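Local coordinates for protein ferulic acid esterase, AmCE1/Fae1A (Anaeromyces mucronatus, PDB 5CXX) that probably hydrolyses feruloyl esters, as a carbohydrate esterase of family CE1 with an alpha/beta-hydrolase fold, and binds ferulic acid, at residues E204-I209 and T237-E242; E88-E93 and F265-F270; T145-T150 and Q210-L215; K34-E39 and V101-P106. All blocks are in the same frame, centred on the assembly; numbering follows the deposited sequence. Where two conformers were deposited one is given.

Three of the four contacts gather around the parallel part of the main sheet, and the fourth lies at its antiparallel end. Interaction 1 is largely buried and polar, its side-chain amides serving backbone groups of a loop. It touches interaction 3, a surface contact built on one arginine, through a probable hydrogen bond from Gln210 to Gln241. Interaction 2, partly buried, also meets interaction 3, where the Phe270 ring packs on Glu148 to Thr150; it mixes water bridges with charged tips and a small apolar contact. Interaction 4 stands apart, about 26 Å or more from the others between centres, and relies on methyl and proline packing with one bridging water.

Interaction 1 (E204-I209 and T237-E242); sequences EFRAEI and TRNNQE
Side-chain amides carry the direct hydrogen bonds between Phe205 and Ala207 of a loop and Asn239 and Gln241, just beyond helix 228-238. Asn239 ND2 donates to Phe205 O at 2.9 Å, staying in its own amide plane but standing above the carbonyl plane. Gln241 OE1 accepts from Ala207 N at 3.0 Å, while its NE2 turns back to Asn239 O in a nearly straight bond (165°). A bend at chi2 (-64°) swings CD of Gln241 toward Arg206, whose CB lies 3.5 Å from that CD.

Water adds a second layer: one molecule accepts from Arg206 NH1 and Gln241 NE2 and donates to Ala207 O.

Packing completes the contact. The Arg206 guanidinium lays one face over Asn239 CB, with NH2 3.5 Å from that carbon, and the guanidinium and Asn239 amide planes are 33° apart. Arg206 NE is held by Asp203 O.

Asn240, between the two amide-bearing residues, has positive phi and is the C-prime residue of a Schellman motif that ends the helix. Asn239 ND2 also donates to Glu202 O, and Gln241 OE1 also takes Gln210 NE2; the two buried amides thus serve backbone groups of both segments, fixing the loop against the helix end.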
loop_
_atom_site.group_PDB
_atom_site.type_symbol
_atom_site.label_atom_id
_atom_site.label_comp_id
_atom_site.label_asym_id
_atom_site.label_seq_id
_atom_site.Cartn_x
_atom_site.Cartn_y
_atom_site.Cartn_z
ATOM N N GLU A 204 -21.377 0.643 0.253
ATOM C CA GLU A 204 -20.663 -0.612 -0.007
ATOM C C GLU A 204 -19.221 -0.565 0.457
ATOM O O GLU A 204 -18.529 -1.604 0.388
ATOM C CB GLU A 204 -20.691 -0.945 -1.494
ATOM C CG GLU A 204 -22.078 -1.440 -1.908
ATOM C CD GLU A 204 -22.359 -1.302 -3.423
ATOM O OE1 GLU A 204 -21.448 -0.924 -4.208
ATOM O OE2 GLU A 204 -23.515 -1.555 -3.777
ATOM N N PHE A 205 -18.748 0.602 0.920
ATOM C CA PHE A 205 -17.310 0.736 1.285
ATOM C C PHE A 205 -17.180 0.245 2.737
ATOM O O PHE A 205 -17.198 1.038 3.700
ATOM C CB PHE A 205 -16.872 2.181 1.108
ATOM C CG PHE A 205 -15.381 2.405 1.214
ATOM C CD1 PHE A 205 -14.480 1.355 1.292
ATOM C CD2 PHE A 205 -14.922 3.705 1.182
ATOM C CE1 PHE A 205 -13.089 1.645 1.349
ATOM C CE2 PHE A 205 -13.544 4.001 1.230
ATOM C CZ PHE A 205 -12.637 2.941 1.342
ATOM N N ARG A 206 -17.138 -1.072 2.894
ATOM C CA ARG A 206 -17.165 -1.744 4.205
ATOM C C ARG A 206 -16.711 -3.203 3.978
ATOM O O ARG A 206 -16.630 -3.677 2.827
ATOM C CB ARG A 206 -18.565 -1.680 4.844
ATOM C CG ARG A 206 -19.628 -2.388 3.999
ATOM C CD ARG A 206 -20.957 -2.509 4.713
ATOM N NE ARG A 206 -21.542 -1.236 5.054
ATOM C CZ ARG A 206 -21.769 -0.840 6.319
ATOM N NH1 ARG A 206 -21.369 -1.603 7.346
ATOM N NH2 ARG A 206 -22.355 0.318 6.548
ATOM N N ALA A 207 -16.438 -3.913 5.052
ATOM C CA ALA A 207 -15.981 -5.301 4.974
ATOM C C ALA A 207 -16.797 -6.103 5.925
ATOM O O ALA A 207 -17.147 -5.600 6.993
ATOM C CB ALA A 207 -14.552 -5.363 5.380
ATOM N N GLU A 208 -17.060 -7.350 5.583
ATOM C CA GLU A 208 -17.704 -8.200 6.550
ATOM C C GLU A 208 -16.681 -8.496 7.650
ATOM O O GLU A 208 -16.924 -7.990 8.762
ATOM C CB GLU A 208 -18.256 -9.452 5.889
ATOM C CG GLU A 208 -19.419 -10.001 6.624
ATOM C CD GLU A 208 -20.136 -11.047 5.827
ATOM O OE1 GLU A 208 -19.967 -11.087 4.582
ATOM O OE2 GLU A 208 -20.849 -11.857 6.397
ATOM N N ILE A 209 -15.566 -9.224 7.380
ATOM C CA ILE A 209 -14.481 -9.394 8.396
ATOM C C ILE A 209 -13.609 -8.147 8.428
ATOM O O ILE A 209 -13.109 -7.718 7.375
ATOM C CB ILE A 209 -13.623 -10.713 8.210
ATOM C CG1 ILE A 209 -12.509 -10.799 9.300
ATOM C CG2 ILE A 209 -13.041 -10.858 6.807
ATOM C CD1 ILE A 209 -11.891 -12.305 9.407
ATOM N N THR A 237 -16.135 5.996 8.595
ATOM C CA THR A 237 -16.685 6.310 9.919
ATOM C C THR A 237 -18.202 6.142 9.926
ATOM O O THR A 237 -18.784 5.542 10.835
ATOM C CB THR A 237 -16.340 7.785 10.336
ATOM O OG1 THR A 237 -14.923 7.908 10.392
ATOM C CG2 THR A 237 -16.900 8.108 11.727
ATOM N N ARG A 238 -18.870 6.687 8.923
ATOM C CA ARG A 238 -20.353 6.550 8.770
ATOM C C ARG A 238 -20.737 5.055 8.721
ATOM O O ARG A 238 -21.828 4.645 9.242
ATOM C CB ARG A 238 -20.786 7.221 7.448
ATOM C CG ARG A 238 -21.895 8.207 7.333
ATOM C CD ARG A 238 -21.809 8.883 5.868
ATOM N NE ARG A 238 -21.234 10.234 5.983
ATOM C CZ ARG A 238 -20.450 10.802 5.072
ATOM N NH1 ARG A 238 -20.160 10.121 3.966
ATOM N NH2 ARG A 238 -19.925 12.032 5.260
ATOM N N ASN A 239 -19.842 4.244 8.160
ATOM C CA ASN A 239 -20.127 2.832 7.963
ATOM C C ASN A 239 -19.660 1.980 9.097
ATOM O O ASN A 239 -19.683 0.779 8.983
ATOM C CB ASN A 239 -19.494 2.345 6.675
ATOM C CG ASN A 239 -20.178 2.899 5.440
ATOM O OD1 ASN A 239 -21.251 3.506 5.497
ATOM N ND2 ASN A 239 -19.553 2.663 4.289
ATOM N N ASN A 240 -19.244 2.608 10.205
ATOM C CA ASN A 240 -18.800 1.870 11.383
ATOM C C ASN A 240 -17.615 0.961 11.144
ATOM O O ASN A 240 -17.549 -0.157 11.711
ATOM C CB ASN A 240 -19.970 1.054 11.969
ATOM C CG ASN A 240 -21.095 1.908 12.404
ATOM O OD1 ASN A 240 -22.131 2.037 11.706
ATOM N ND2 ASN A 240 -20.915 2.531 13.544
ATOM N N GLN A 241 -16.691 1.405 10.293
ATOM C CA GLN A 241 -15.496 0.618 9.956
ATOM C C GLN A 241 -14.358 1.208 10.777
ATOM O O GLN A 241 -13.986 2.366 10.527
ATOM C CB GLN A 241 -15.165 0.714 8.428
ATOM C CG GLN A 241 -16.380 0.277 7.560
ATOM C CD GLN A 241 -16.717 -1.183 7.768
ATOM O OE1 GLN A 241 -15.941 -2.068 7.324
ATOM N NE2 GLN A 241 -17.812 -1.463 8.480
ATOM N N GLU A 242 -13.821 0.460 11.732
ATOM C CA GLU A 242 -12.748 0.976 12.603
ATOM C C GLU A 242 -11.489 1.219 11.777
ATOM O O GLU A 242 -11.112 0.381 10.940
ATOM C CB GLU A 242 -12.405 -0.006 13.713
ATOM C CG GLU A 242 -12.425 -1.457 13.241
ATOM C CD GLU A 242 -12.633 -2.483 14.380
ATOM O OE1 GLU A 242 -13.128 -2.083 15.464
ATOM O OE2 GLU A 242 -12.334 -3.691 14.173
HETATM O O HOH W 1 -19.388 -3.812 7.806
#

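Interaction 2 (E88-E93 and F265-F270); sequences EGRAKE and FIQTTF
This is a partly buried, largely polar contact with bridging waters between the loop that follows helix 77-87, from Arg90 to Lys92, and the end of helix 255-266 with the residues after it, Ile266 to Phe270. At one end, Arg90 NH1 donates to Gln267 OE1 at 3.1 Å, nearly straight (167°). The oxygen sits at the guanidinium edge, in its plane, whereas NH1 stands well above the plane of the Gln267 amide; the two groups are 85° apart. A water joins Arg90 NE to the same OE1, and Glu88 OE1 forms a salt bridge with Arg90 NH2. Replacing Gln267 by an alanine would probably take from Arg90 NH1 and this water their shared acceptor, and from Tyr263 O its amide donor, leaving the guanidinium to Glu88 and the Tyr263 hydroxyl.

In the middle, Ala91 CB rests 3.8 Å from Ile266 CG2, beside Leu85 of helix 77-87. One water bridges Arg90 O and Gln267 O; another accepts from Lys92 N and Thr269 OG1 and donates to Ile266 O and Thr269 O.

At the far end, Lys92 NZ reaches Phe270 O at 2.7 Å, nearly along the C=O axis. With chi1 at -58°, Lys92 CG is anti to the carbonyl carbon and passes 3.9 Å from Phe270 CB. Cationic tips thus meet neutral oxygens across the contact, while waters link backbone groups of the two segments between them.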
loop_
_atom_site.group_PDB
_atom_site.type_symbol
_atom_site.label_atom_id
_atom_site.label_comp_id
_atom_site.label_asym_id
_atom_site.label_seq_id
_atom_site.Cartn_x
_atom_site.Cartn_y
_atom_site.Cartn_z
ATOM N N GLU A 88 14.419 -1.346 17.282
ATOM C CA GLU A 88 13.873 -0.876 18.554
ATOM C C GLU A 88 12.769 -1.802 19.083
ATOM O O GLU A 88 12.130 -1.531 20.127
ATOM C CB GLU A 88 13.367 0.534 18.399
ATOM C CG GLU A 88 14.484 1.495 18.104
ATOM C CD GLU A 88 14.022 2.910 18.067
ATOM O OE1 GLU A 88 12.814 3.135 18.247
ATOM O OE2 GLU A 88 14.859 3.799 17.858
ATOM N N GLY A 89 12.622 -2.957 18.446
ATOM C CA GLY A 89 11.588 -3.893 18.842
ATOM C C GLY A 89 10.189 -3.384 18.547
ATOM O O GLY A 89 9.242 -3.861 19.185
ATOM N N ARG A 90 10.050 -2.497 17.539
ATOM C CA ARG A 90 8.757 -1.894 17.218
ATOM C C ARG A 90 8.158 -2.348 15.885
ATOM O O ARG A 90 7.160 -1.792 15.456
ATOM C CB ARG A 90 8.865 -0.365 17.196
ATOM C CG ARG A 90 9.738 0.147 18.336
ATOM C CD ARG A 90 9.274 1.320 19.027
ATOM N NE ARG A 90 8.520 2.345 18.290
ATOM C CZ ARG A 90 8.970 3.522 17.854
ATOM N NH1 ARG A 90 8.132 4.376 17.290
ATOM N NH2 ARG A 90 10.229 3.869 17.987
ATOM N N ALA A 91 8.796 -3.321 15.235
ATOM C CA ALA A 91 8.220 -3.928 14.050
ATOM C C ALA A 91 8.675 -5.362 14.002
ATOM O O ALA A 91 9.656 -5.709 14.680
ATOM C CB ALA A 91 8.664 -3.167 12.755
ATOM N N LYS A 92 7.970 -6.173 13.209
ATOM C CA LYS A 92 8.383 -7.558 12.968
ATOM C C LYS A 92 9.283 -7.639 11.732
ATOM O O LYS A 92 9.152 -6.795 10.805
ATOM C CB LYS A 92 7.157 -8.433 12.746
ATOM C CG LYS A 92 6.151 -8.414 13.915
ATOM C CD LYS A 92 6.818 -9.020 15.138
ATOM C CE LYS A 92 5.773 -9.320 16.231
ATOM N NZ LYS A 92 4.778 -10.283 15.665
ATOM N N GLU A 93 10.137 -8.671 11.685
ATOM C CA GLU A 93 10.822 -8.991 10.412
ATOM C C GLU A 93 9.822 -9.310 9.323
ATOM O O GLU A 93 8.829 -9.977 9.573
ATOM C CB GLU A 93 11.748 -10.201 10.571
ATOM C CG GLU A 93 12.888 -9.979 11.491
ATOM C CD GLU A 93 13.907 -11.098 11.373
ATOM O OE1 GLU A 93 13.501 -12.272 11.416
ATOM O OE2 GLU A 93 15.101 -10.801 11.224
ATOM N N PHE A 265 2.087 2.922 10.005
ATOM C CA PHE A 265 1.543 1.647 9.603
ATOM C C PHE A 265 2.387 0.455 10.046
ATOM O O PHE A 265 1.885 -0.550 10.549
ATOM C CB PHE A 265 1.364 1.672 8.082
ATOM C CG PHE A 265 0.699 0.428 7.488
ATOM C CD1 PHE A 265 -0.632 0.096 7.829
ATOM C CD2 PHE A 265 1.402 -0.361 6.598
ATOM C CE1 PHE A 265 -1.247 -1.032 7.217
ATOM C CE2 PHE A 265 0.822 -1.503 6.029
ATOM C CZ PHE A 265 -0.495 -1.825 6.322
ATOM N N ILE A 266 3.705 0.554 9.828
ATOM C CA ILE A 266 4.581 -0.604 10.091
ATOM C C ILE A 266 4.725 -0.864 11.593
ATOM O O ILE A 266 5.061 -1.959 12.028
ATOM C CB ILE A 266 5.956 -0.370 9.394
ATOM C CG1 ILE A 266 5.753 -0.419 7.873
ATOM C CG2 ILE A 266 7.014 -1.440 9.838
ATOM C CD1 ILE A 266 5.349 -1.791 7.280
ATOM N N GLN A 267 4.433 0.162 12.401
ATOM C CA GLN A 267 4.365 -0.070 13.832
ATOM C C GLN A 267 3.181 -0.949 14.242
ATOM O O GLN A 267 3.156 -1.454 15.379
ATOM C CB GLN A 267 4.246 1.259 14.573
ATOM C CG GLN A 267 5.564 1.989 14.658
ATOM C CD GLN A 267 5.401 3.306 15.349
ATOM O OE1 GLN A 267 5.258 3.370 16.586
ATOM N NE2 GLN A 267 5.353 4.375 14.577
ATOM N N THR A 268 2.201 -1.098 13.357
ATOM C CA THR A 268 1.003 -1.879 13.727
ATOM C C THR A 268 0.968 -3.271 13.097
ATOM O O THR A 268 0.182 -4.123 13.511
ATOM C CB THR A 268 -0.287 -1.177 13.317
ATOM O OG1 THR A 268 -0.485 -1.276 11.901
ATOM C CG2 THR A 268 -0.335 0.276 13.799
ATOM N N THR A 269 1.765 -3.488 12.065
ATOM C CA THR A 269 1.551 -4.710 11.289
ATOM C C THR A 269 2.036 -5.952 12.021
ATOM O O THR A 269 3.042 -5.931 12.765
ATOM C CB THR A 269 2.244 -4.622 9.903
ATOM O OG1 THR A 269 3.560 -4.080 10.042
ATOM C CG2 THR A 269 1.460 -3.676 8.973
ATOM N N PHE A 270 1.336 -7.069 11.777
ATOM C CA PHE A 270 1.785 -8.396 12.181
ATOM C C PHE A 270 1.983 -8.548 13.689
ATOM O O PHE A 270 2.868 -9.258 14.132
ATOM C CB PHE A 270 3.082 -8.753 11.457
ATOM C CG PHE A 270 3.046 -8.407 9.984
ATOM C CD1 PHE A 270 1.984 -8.775 9.192
ATOM C CD2 PHE A 270 4.113 -7.730 9.410
ATOM C CE1 PHE A 270 1.963 -8.421 7.817
ATOM C CE2 PHE A 270 4.138 -7.408 8.021
ATOM C CZ PHE A 270 3.038 -7.754 7.230
HETATM O O HOH W 2 5.170 -1.156 17.255
HETATM O O HOH W 3 5.705 1.301 18.296
HETATM O O HOH W 4 5.510 -4.868 12.017
#

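Interaction 3 (T145-T150 and Q210-L215); sequences TGRENT and QPIVSL
The contact lies beside the parallel part of the central alpha/beta-hydrolase sheet, where Arg147, in a short 3-10 turn before strand 150-155, reaches the approach to strand 213-219 at Gln210 to Ile212. Arg147 NH2 donates to Gln210 O at 3.0 Å with an N-H...O angle of 150°. The donor stands above the carbonyl plane, and the oxygen is tilted by 20° from the guanidinium plane. A water accepts from Arg147 NH1 and donates to the same oxygen, 2.7 Å from Gln210 O, so two groups grip one carbonyl. A bend at chi3 (-57°) turns NE away from a straight course; that nitrogen donates to Ser170 O, giving the guanidinium a second anchor.

Next to this polar end, Ile212 supplies the apolar part. Its CG1 approaches Arg147 NH1 at 3.7 Å, and CD1 lies 3.8 Å from Glu148 CA. Ile212 also packs on Tyr175 of strand 175-179, which lies between the two strands in the sheet.

An alanine in place of Arg147 would probably leave Gln210 O and Ser170 O without their guanidinium donors and uncover the CG1 side of Ile212.

The turn has its own bracing: Thr150 OG1 and Asn149 N reach Gly146 O from opposite faces of its plane, and Asn149 ND2 donates to Thr145 O at 2.9 Å. Loops leading into two parallel strands one strand apart are thus tied together, bridging over strand 175-179, as suits the parallel sheet of the alpha/beta-hydrolase fold, where the loops entering parallel strands gather at the same end.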
loop_
_atom_site.group_PDB
_atom_site.type_symbol
_atom_site.label_atom_id
_atom_site.label_comp_id
_atom_site.label_asym_id
_atom_site.label_seq_id
_atom_site.Cartn_x
_atom_site.Cartn_y
_atom_site.Cartn_z
ATOM N N THR A 145 1.411 -17.405 5.501
ATOM C CA THR A 145 0.182 -17.091 4.767
ATOM C C THR A 145 -0.929 -16.751 5.767
ATOM O O THR A 145 -0.784 -16.940 6.976
ATOM C CB THR A 145 -0.306 -18.257 3.923
ATOM O OG1 THR A 145 -0.415 -19.403 4.776
ATOM C CG2 THR A 145 0.724 -18.566 2.805
ATOM N N GLY A 146 -2.040 -16.279 5.213
ATOM C CA GLY A 146 -3.201 -15.970 6.050
ATOM C C GLY A 146 -3.286 -14.453 6.229
ATOM O O GLY A 146 -2.278 -13.733 6.168
ATOM N N ARG A 147 -4.481 -13.956 6.573
ATOM C CA ARG A 147 -4.648 -12.500 6.613
ATOM C C ARG A 147 -3.807 -11.840 7.745
ATOM O O ARG A 147 -3.377 -10.687 7.594
ATOM C CB ARG A 147 -6.133 -12.167 6.762
ATOM C CG ARG A 147 -6.753 -12.594 8.123
ATOM C CD ARG A 147 -8.289 -12.534 8.058
ATOM N NE ARG A 147 -8.690 -11.159 7.687
ATOM C CZ ARG A 147 -8.922 -10.209 8.578
ATOM N NH1 ARG A 147 -8.818 -10.441 9.883
ATOM N NH2 ARG A 147 -9.252 -8.981 8.129
ATOM N N GLU A 148 -3.555 -12.536 8.825
ATOM C CA GLU A 148 -2.772 -11.973 9.884
ATOM C C GLU A 148 -1.323 -11.725 9.506
ATOM O O GLU A 148 -0.622 -11.078 10.193
ATOM C CB GLU A 148 -2.867 -12.879 11.113
ATOM C CG GLU A 148 -2.171 -14.208 10.984
ATOM C CD GLU A 148 -2.924 -15.347 10.258
ATOM O OE1 GLU A 148 -3.893 -15.146 9.540
ATOM O OE2 GLU A 148 -2.478 -16.490 10.432
ATOM N N ASN A 149 -0.915 -12.298 8.396
ATOM C CA ASN A 149 0.477 -12.232 7.878
ATOM C C ASN A 149 0.561 -11.492 6.592
ATOM O O ASN A 149 1.576 -11.576 5.917
ATOM C CB ASN A 149 1.047 -13.643 7.711
ATOM C CG ASN A 149 1.093 -14.335 9.050
ATOM O OD1 ASN A 149 1.650 -13.769 10.004
ATOM N ND2 ASN A 149 0.422 -15.476 9.179
ATOM N N THR A 150 -0.474 -10.742 6.233
ATOM C CA THR A 150 -0.538 -10.127 4.902
ATOM C C THR A 150 -0.952 -8.657 5.040
ATOM O O THR A 150 -2.059 -8.354 5.533
ATOM C CB THR A 150 -1.560 -10.850 4.032
ATOM O OG1 THR A 150 -1.226 -12.254 3.954
ATOM C CG2 THR A 150 -1.502 -10.302 2.581
ATOM N N GLN A 210 -13.488 -7.502 9.601
ATOM C CA GLN A 210 -12.833 -6.180 9.673
ATOM C C GLN A 210 -11.332 -6.294 9.459
ATOM O O GLN A 210 -10.716 -7.220 10.001
ATOM C CB GLN A 210 -13.067 -5.531 11.052
ATOM C CG GLN A 210 -14.476 -4.958 11.173
ATOM C CD GLN A 210 -14.739 -3.856 10.141
ATOM O OE1 GLN A 210 -14.247 -2.734 10.281
ATOM N NE2 GLN A 210 -15.491 -4.189 9.099
ATOM N N PRO A 211 -10.725 -5.333 8.731
ATOM C CA PRO A 211 -9.256 -5.274 8.808
ATOM C C PRO A 211 -8.759 -5.291 10.235
ATOM O O PRO A 211 -9.378 -4.694 11.170
ATOM C CB PRO A 211 -8.943 -3.905 8.178
ATOM C CG PRO A 211 -10.042 -3.653 7.218
ATOM C CD PRO A 211 -11.258 -4.161 8.017
ATOM N N ILE A 212 -7.632 -5.958 10.481
ATOM C CA ILE A 212 -7.006 -5.899 11.788
ATOM C C ILE A 212 -6.547 -4.449 12.076
ATOM O O ILE A 212 -6.701 -3.935 13.184
ATOM C CB ILE A 212 -5.813 -6.886 11.884
ATOM C CG1 ILE A 212 -6.329 -8.310 11.560
ATOM C CG2 ILE A 212 -5.108 -6.817 13.254
ATOM C CD1 ILE A 212 -5.188 -9.381 11.361
ATOM N N VAL A 213 -5.964 -3.821 11.054
ATOM C CA VAL A 213 -5.616 -2.393 11.094
ATOM C C VAL A 213 -6.004 -1.804 9.733
ATOM O O VAL A 213 -5.725 -2.417 8.658
ATOM C CB VAL A 213 -4.109 -2.166 11.341
ATOM C CG1 VAL A 213 -3.779 -0.674 11.251
ATOM C CG2 VAL A 213 -3.667 -2.725 12.668
ATOM N N SER A 214 -6.666 -0.639 9.721
ATOM C CA SER A 214 -6.943 0.140 8.505
ATOM C C SER A 214 -6.436 1.520 8.817
ATOM O O SER A 214 -6.815 2.073 9.853
ATOM C CB SER A 214 -8.453 0.142 8.205
ATOM O OG SER A 214 -8.677 1.055 7.163
ATOM N N LEU A 215 -5.504 2.054 8.010
ATOM C CA LEU A 215 -4.918 3.357 8.348
ATOM C C LEU A 215 -4.916 4.205 7.128
ATOM O O LEU A 215 -4.488 3.736 6.065
ATOM C CB LEU A 215 -3.490 3.193 8.862
ATOM C CG LEU A 215 -2.674 4.458 9.217
ATOM C CD1 LEU A 215 -1.648 4.164 10.344
ATOM C CD2 LEU A 215 -1.955 5.115 7.973
HETATM O O HOH W 5 -10.190 -8.876 12.084
#

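Interaction 4 (K34-E39 and V101-P106); sequences KVTETE and VYAPKP
A beta hairpin turn at the antiparallel end of the main sheet, linking strands 26-33 and 38-45, packs through Thr36 and Glu37 against the proline-containing loop Ala103 to Pro106. The turn carries a G1 beta bulge, with Glu37 and Thr38 both facing Ser33. No direct hydrogen bond crosses between the segments; methyl and ring contacts do most of the joining.

Thr36 is central. Its CG2 lies beside the backbone N, anti to the carbonyl carbon, and touches Ala103 CB at 3.7 Å and Pro104 O at 3.6 Å. The hydroxyl is engaged within the turn: Thr36 OG1 and Thr38 OG1 share a hydrogen bond of 2.7 Å, in which either could be the donor.

The Pro106 ring supplies the second patch. Its CG faces the backbone at 3.4 Å from Thr36 O and also meets the side chain of Glu37, 3.8 Å from CB. The extended Glu37 chain runs across the proline at about a right angle, so CB, CG and CD all come near that one ring carbon.

Val35 of the turn also packs on helix 125-140, and on the other segment Ala103 O accepts from Asn124 ND2. The polar link across the contact is a single water that donates to two carbonyls, lying 2.8 Å from Thr36 O and 2.7 Å from Pro104 O.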
loop_
_atom_site.group_PDB
_atom_site.type_symbol
_atom_site.label_atom_id
_atom_site.label_comp_id
_atom_site.label_asym_id
_atom_site.label_seq_id
_atom_site.Cartn_x
_atom_site.Cartn_y
_atom_site.Cartn_z
ATOM N N LYS A 34 -0.846 -14.456 -15.999
ATOM C CA LYS A 34 -2.017 -14.819 -16.789
ATOM C C LYS A 34 -3.109 -13.716 -16.815
ATOM O O LYS A 34 -4.039 -13.832 -17.619
ATOM C CB LYS A 34 -2.638 -16.139 -16.300
ATOM C CG LYS A 34 -3.136 -16.049 -14.878
ATOM C CD LYS A 34 -3.598 -17.470 -14.407
ATOM C CE LYS A 34 -4.085 -17.372 -12.951
ATOM N NZ LYS A 34 -4.311 -18.775 -12.441
ATOM N N VAL A 35 -3.018 -12.741 -15.907
ATOM C CA VAL A 35 -4.014 -11.675 -15.848
ATOM C C VAL A 35 -3.743 -10.644 -16.952
ATOM O O VAL A 35 -4.654 -10.297 -17.726
ATOM C CB VAL A 35 -4.009 -11.047 -14.451
ATOM C CG1 VAL A 35 -4.773 -9.735 -14.468
ATOM C CG2 VAL A 35 -4.612 -12.009 -13.424
ATOM N N THR A 36 -2.504 -10.204 -17.045
ATOM C CA THR A 36 -2.125 -9.270 -18.158
ATOM C C THR A 36 -1.720 -9.999 -19.435
ATOM O O THR A 36 -1.619 -9.405 -20.514
ATOM C CB THR A 36 -0.949 -8.361 -17.756
ATOM O OG1 THR A 36 0.194 -9.185 -17.457
ATOM C CG2 THR A 36 -1.315 -7.539 -16.470
ATOM N N GLU A 37 -1.514 -11.296 -19.331
ATOM C CA GLU A 37 -0.950 -12.148 -20.412
ATOM C C GLU A 37 0.398 -11.619 -20.884
ATOM O O GLU A 37 0.740 -11.737 -22.058
ATOM C CB GLU A 37 -1.934 -12.320 -21.579
ATOM C CG GLU A 37 -3.264 -12.914 -21.052
ATOM C CD GLU A 37 -4.253 -13.279 -22.142
ATOM O OE1 GLU A 37 -3.877 -13.472 -23.313
ATOM O OE2 GLU A 37 -5.475 -13.331 -21.842
ATOM N N THR A 38 1.196 -11.135 -19.937
ATOM C CA THR A 38 2.538 -10.661 -20.245
ATOM C C THR A 38 3.487 -10.972 -19.099
ATOM O O THR A 38 3.058 -11.264 -17.993
ATOM C CB THR A 38 2.565 -9.136 -20.468
ATOM O OG1 THR A 38 2.134 -8.499 -19.276
ATOM C CG2 THR A 38 1.661 -8.733 -21.632
ATOM N N GLU A 39 4.771 -10.906 -19.443
ATOM C CA GLU A 39 5.811 -10.875 -18.400
ATOM C C GLU A 39 5.826 -9.536 -17.686
ATOM O O GLU A 39 5.754 -8.476 -18.328
ATOM C CB GLU A 39 7.200 -11.143 -19.005
ATOM C CG GLU A 39 7.356 -12.490 -19.686
ATOM C CD GLU A 39 7.608 -13.661 -18.730
ATOM O OE1 GLU A 39 7.884 -13.432 -17.539
ATOM O OE2 GLU A 39 7.552 -14.832 -19.182
ATOM N N VAL A 101 1.837 -1.796 -10.371
ATOM C CA VAL A 101 0.400 -1.828 -10.066
ATOM C C VAL A 101 -0.457 -1.654 -11.327
ATOM O O VAL A 101 -1.654 -1.951 -11.304
ATOM C CB VAL A 101 0.042 -0.704 -9.049
ATOM C CG1 VAL A 101 -1.456 -0.815 -8.565
ATOM C CG2 VAL A 101 1.000 -0.854 -7.875
ATOM N N TYR A 102 0.172 -1.244 -12.430
ATOM C CA TYR A 102 -0.640 -1.012 -13.651
ATOM C C TYR A 102 -0.714 -2.331 -14.404
ATOM O O TYR A 102 0.222 -2.741 -15.104
ATOM C CB TYR A 102 -0.017 0.101 -14.515
ATOM C CG TYR A 102 -0.844 0.348 -15.776
ATOM C CD1 TYR A 102 -2.213 0.676 -15.651
ATOM C CD2 TYR A 102 -0.284 0.199 -17.051
ATOM C CE1 TYR A 102 -2.981 0.836 -16.791
ATOM C CE2 TYR A 102 -1.066 0.381 -18.218
ATOM C CZ TYR A 102 -2.402 0.687 -18.077
ATOM O OH TYR A 102 -3.133 0.873 -19.202
ATOM N N ALA A 103 -1.858 -3.023 -14.240
ATOM C CA ALA A 103 -2.008 -4.383 -14.765
ATOM C C ALA A 103 -3.218 -4.529 -15.673
ATOM O O ALA A 103 -4.152 -5.253 -15.373
ATOM C CB ALA A 103 -2.123 -5.372 -13.545
ATOM N N PRO A 104 -3.235 -3.856 -16.812
ATOM C CA PRO A 104 -4.379 -3.913 -17.728
ATOM C C PRO A 104 -4.527 -5.269 -18.396
ATOM O O PRO A 104 -3.521 -5.936 -18.767
ATOM C CB PRO A 104 -4.017 -2.833 -18.810
ATOM C CG PRO A 104 -2.451 -2.913 -18.818
ATOM C CD PRO A 104 -2.120 -3.030 -17.316
ATOM N N LYS A 105 -5.789 -5.658 -18.629
ATOM C CA LYS A 105 -6.121 -6.786 -19.501
ATOM C C LYS A 105 -5.577 -6.516 -20.913
ATOM O O LYS A 105 -5.600 -5.367 -21.311
ATOM C CB LYS A 105 -7.636 -6.945 -19.557
ATOM C CG LYS A 105 -8.266 -7.173 -18.166
ATOM C CD LYS A 105 -9.795 -7.337 -18.351
ATOM C CE LYS A 105 -10.366 -8.445 -17.439
ATOM N NZ LYS A 105 -10.345 -8.118 -15.977
ATOM N N PRO A 106 -5.193 -7.529 -21.694
ATOM C CA PRO A 106 -4.777 -7.213 -23.085
ATOM C C PRO A 106 -5.828 -6.484 -23.868
ATOM O O PRO A 106 -7.043 -6.757 -23.727
ATOM C CB PRO A 106 -4.544 -8.585 -23.744
ATOM C CG PRO A 106 -4.282 -9.462 -22.613
ATOM C CD PRO A 106 -4.977 -8.953 -21.373
HETATM O O HOH W 6 -1.801 -6.654 -20.740
#